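Local coordinates for vanadium-dependent haloperoxidase (Zobellia galactanivorans, PDB 4CIT), which probably catalyses the vanadate-dependent oxidation of halides, notably iodide, by hydrogen peroxide, at residues G294-A299 / V377-V382; R402-K405 / Q409-D412. All blocks are in the same frame, centred on the assembly; numbering follows the deposited sequence.

Interaction 1 of 2, residues G294-A299 / V377-V382; sequences GIAKIA and VVLTEV
Leu-379 reaches from helix 367-383 to two neighbouring residues of helix 288-302, Ile-295 and Ala-296, and each of its methyls has its own target. CD1 rests against Ile-295 CG2 at 4.0 Å, while CD2 meets Ala-296 CB at 3.9 Å. The fork also lies against the backbone, with CD2 4.1 Å from Ala-296 CA and CD1 4.2 Å from Ala-296 N.

CG of Leu-379 sits anti to its own carbonyl carbon (chi1 -66°), which carries the branch point toward helix 288-302; chi2, near 180° (176°), then sets the fork so that CD1 falls by Ile-295 and CD2 by Ala-296. On the other side, Ile-295 turns CG2 anti to the backbone N and holds CG1 beside it (chi1 -63°); CG2 therefore faces the leucine while the longer arm, CG1 and CD1, leads off elsewhere. The Ile-295 and Leu-379 side chains cross at about a right angle, so the isoleucine is met at one methyl and not along its length. Ala-296, having only CB, lets the leucine approach the helix backbone closely: Ala-296 CA and Leu-379 CA are 7.0 Å apart, the shortest such separation here.

All three residues are buried, the chemistry is purely apolar, and just 118 Å² is lost between the segments. Phe-407 of helix 407-420 also touches Ile-295 and Leu-379, and Phe-389 touches Ile-295. The carbonyls of both segments point broadly the same way, so the helices run roughly parallel. This is lateral helix-helix packing in the largely helical fold of a PAP2-superfamily vanadium haloperoxidase.

Interaction 2 of 2, residues R402-K405 / Q409-D412; sequences RSFK and QAAD
Phe-404 of strand 402-404 lies with its ring against the first turn of helix 407-420, and from CB to CE1 its atoms meet Gln-409 and then Ala-410. CB is 3.8 Å from Gln-409 OE1, which stands at the edge of the ring. The next atoms belong to Ala-410: CG is 3.8 Å from its CB, CD1 comes within 3.6 Å of its CA, and CE1 is 3.8 Å from that same CA, so the CD1 side of the ring carries most of the packing and CD2 only grazes the methyl. CE2 and CZ, at the far end, stay more than 4.2 Å from Ala-410.

The ring is brought there by CG lying anti to the carbonyl carbon (chi1 -63°). Ala-410 CB then sits over one face, 3.8 Å from the ring centroid and 14° off the normal, a CH-pi contact displaced toward the rim. Beyond the segments, the ring also meets that of Phe-389 on the paired strand, and Trp-266 touches the side chain.

A polar link lies at the root of the side chain, beside CA and CB. Lys-405 N donates to Gln-409 OE1 over 2.7 Å and nearly straight (164°), although the donor stands well above the amide carbonyl plane, not along a lone pair. The other amide atom, NE2, runs past Lys-405 CG at 3.9 Å.

Together with the Gln-409 N bond to Ser-406 OG, this fastens the two-residue link, Lys-405 and Ser-406, between strand and helix. The motif is a short two-stranded antiparallel sheet followed closely by a helix, one that farther on carries Arg-418 of the vanadate pocket.

How the interactions relate
Interaction 1 is buried and wholly aliphatic, joining two helices distant in sequence, whereas interaction 2 is partly buried and local, packing the first turn of a helix against the strand just before it. Accordingly the first relies on methyl contacts alone, and the second adds an aromatic face and an amide-to-backbone hydrogen bond near exposed residues. Their centres lie 12 Å apart and they do not touch. They nevertheless share surroundings: Phe-407, at the start of the helix used by interaction 2, packs on both segments of interaction 1, and Phe-389 touches Ile-295, Phe-404 and Ala-410. Ala-411 also meets helix 367-383, through Ser-372 and Ser-376.

Interaction 1 of 2, residues G294-A299 / V377-V382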
# COMPACT_ATOMS: atom_id res chain seq x y z
N GLY A 294 -0.39 -6.50 5.20
CA GLY A 294 -0.60 -7.74 5.77
C GLY A 294 0.67 -8.60 5.89
O GLY A 294 0.89 -9.27 6.95
N ILE A 295 1.52 -8.57 4.84
CA ILE A 295 2.81 -9.26 4.90
C ILE A 295 3.73 -8.61 5.92
O ILE A 295 4.41 -9.38 6.65
CB ILE A 295 3.47 -9.29 3.50
CG1 ILE A 295 2.54 -10.10 2.57
CG2 ILE A 295 4.90 -9.78 3.51
CD1 ILE A 295 2.92 -10.12 1.15
N ALA A 296 3.67 -7.29 6.05
CA ALA A 296 4.46 -6.64 7.09
C ALA A 296 4.06 -7.11 8.49
O ALA A 296 4.90 -7.34 9.34
CB ALA A 296 4.33 -5.18 7.00
N LYS A 297 2.78 -7.26 8.70
CA LYS A 297 2.26 -7.79 9.95
C LYS A 297 2.73 -9.22 10.25
O LYS A 297 3.17 -9.54 11.38
CB LYS A 297 0.72 -7.72 9.91
CG LYS A 297 0.08 -8.42 11.14
CD LYS A 297 -1.47 -8.40 11.23
CE LYS A 297 -2.22 -8.91 9.98
NZ LYS A 297 -3.73 -8.86 10.12
N ILE A 298 2.63 -10.10 9.25
CA ILE A 298 3.09 -11.46 9.35
C ILE A 298 4.53 -11.54 9.82
O ILE A 298 4.86 -12.32 10.77
CB ILE A 298 2.87 -12.25 8.04
CG1 ILE A 298 1.40 -12.48 7.85
CG2 ILE A 298 3.55 -13.59 8.14
CD1 ILE A 298 0.99 -12.94 6.45
N ALA A 299 5.37 -10.69 9.24
CA ALA A 299 6.80 -10.66 9.54
C ALA A 299 7.03 -10.11 10.94
O ALA A 299 7.86 -10.61 11.68
CB ALA A 299 7.54 -9.80 8.54
N VAL A 377 11.64 -4.30 -0.91
CA VAL A 377 12.90 -3.65 -0.53
C VAL A 377 12.90 -3.20 0.91
O VAL A 377 13.82 -3.46 1.68
CB VAL A 377 13.26 -2.50 -1.49
CG1 VAL A 377 14.34 -1.63 -0.90
CG2 VAL A 377 13.71 -3.09 -2.82
N VAL A 378 11.84 -2.52 1.31
CA VAL A 378 11.71 -2.08 2.71
C VAL A 378 11.68 -3.23 3.68
O VAL A 378 12.46 -3.22 4.64
CB VAL A 378 10.45 -1.17 2.93
CG1 VAL A 378 10.31 -0.82 4.41
CG2 VAL A 378 10.61 0.07 2.10
N LEU A 379 10.89 -4.27 3.41
CA LEU A 379 10.79 -5.37 4.36
C LEU A 379 12.08 -6.18 4.39
O LEU A 379 12.45 -6.72 5.45
CB LEU A 379 9.56 -6.27 4.03
CG LEU A 379 8.23 -5.51 4.24
CD1 LEU A 379 7.08 -6.42 3.81
CD2 LEU A 379 7.96 -5.01 5.63
N THR A 380 12.71 -6.29 3.23
CA THR A 380 14.03 -6.94 3.21
C THR A 380 15.04 -6.18 4.07
O THR A 380 15.83 -6.76 4.81
CB THR A 380 14.51 -7.12 1.81
OG1 THR A 380 13.51 -7.88 1.10
CG2 THR A 380 15.91 -7.83 1.78
N GLU A 381 15.01 -4.87 4.02
CA GLU A 381 15.91 -4.05 4.80
C GLU A 381 15.57 -4.17 6.29
O GLU A 381 16.50 -4.28 7.09
CB GLU A 381 15.84 -2.59 4.43
CG GLU A 381 16.89 -1.69 5.14
CD GLU A 381 16.53 -1.19 6.55
OE1 GLU A 381 15.37 -0.74 6.79
OE2 GLU A 381 17.44 -1.26 7.46
N VAL A 382 14.31 -4.21 6.64
CA VAL A 382 13.93 -4.31 8.09
C VAL A 382 14.11 -5.67 8.69
O VAL A 382 14.70 -5.79 9.82
CB VAL A 382 12.48 -3.79 8.30
CG1 VAL A 382 11.92 -4.08 9.70
CG2 VAL A 382 12.39 -2.38 7.94

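Interaction 2 of 2, residues R402-K405 / Q409-D412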
# COMPACT_ATOMS: atom_id res chain seq x y z
N ARG A 402 -0.46 -19.14 0.66
CA ARG A 402 0.72 -19.44 -0.18
C ARG A 402 1.96 -19.12 0.60
O ARG A 402 1.93 -18.18 1.42
CB ARG A 402 0.71 -18.68 -1.53
CG ARG A 402 -0.45 -18.97 -2.48
CD ARG A 402 -0.34 -18.31 -3.84
NE ARG A 402 0.85 -18.61 -4.59
CZ ARG A 402 1.06 -19.78 -5.25
NH1 ARG A 402 0.10 -20.73 -5.32
NH2 ARG A 402 2.19 -19.99 -5.90
N SER A 403 3.01 -19.92 0.41
CA SER A 403 4.26 -19.83 1.19
C SER A 403 5.34 -19.21 0.32
O SER A 403 5.34 -19.45 -0.88
CB SER A 403 4.62 -21.23 1.66
OG SER A 403 3.59 -21.58 2.66
N PHE A 404 6.26 -18.49 0.94
CA PHE A 404 7.33 -17.82 0.24
C PHE A 404 8.64 -17.94 0.95
O PHE A 404 8.69 -18.10 2.19
CB PHE A 404 6.98 -16.29 0.10
CG PHE A 404 5.76 -16.09 -0.71
CD1 PHE A 404 5.82 -16.17 -2.08
CD2 PHE A 404 4.55 -15.88 -0.13
CE1 PHE A 404 4.64 -16.02 -2.85
CE2 PHE A 404 3.40 -15.67 -0.91
CZ PHE A 404 3.47 -15.76 -2.30
N LYS A 405 9.73 -17.93 0.18
CA LYS A 405 11.04 -18.09 0.80
C LYS A 405 11.65 -16.75 1.16
O LYS A 405 12.71 -16.70 1.90
CB LYS A 405 11.99 -18.82 -0.12
CG LYS A 405 11.44 -20.17 -0.57
CD LYS A 405 12.56 -21.10 -1.06
CE LYS A 405 11.98 -22.44 -1.52
NZ LYS A 405 11.35 -23.15 -0.36
N GLN A 409 10.85 -13.00 -3.42
CA GLN A 409 10.12 -14.07 -4.11
C GLN A 409 8.64 -13.79 -4.20
O GLN A 409 8.03 -13.93 -5.26
CB GLN A 409 10.41 -15.43 -3.55
CG GLN A 409 9.74 -16.57 -4.33
CD GLN A 409 9.76 -17.88 -3.57
OE1 GLN A 409 9.22 -18.00 -2.48
NE2 GLN A 409 10.49 -18.88 -4.13
N ALA A 410 8.05 -13.33 -3.12
CA ALA A 410 6.67 -12.87 -3.14
C ALA A 410 6.46 -11.74 -4.13
O ALA A 410 5.44 -11.77 -4.84
CB ALA A 410 6.19 -12.46 -1.80
N ALA A 411 7.30 -10.70 -4.12
CA ALA A 411 7.15 -9.62 -5.09
C ALA A 411 7.25 -10.09 -6.55
O ALA A 411 6.52 -9.62 -7.44
CB ALA A 411 8.24 -8.53 -4.89
N ASP A 412 8.20 -10.98 -6.81
CA ASP A 412 8.35 -11.56 -8.13
C ASP A 412 7.11 -12.32 -8.57
O ASP A 412 6.68 -12.23 -9.74
CB ASP A 412 9.53 -12.49 -8.21
CG ASP A 412 10.89 -11.72 -8.24
OD1 ASP A 412 10.90 -10.49 -8.50
OD2 ASP A 412 11.88 -12.43 -7.96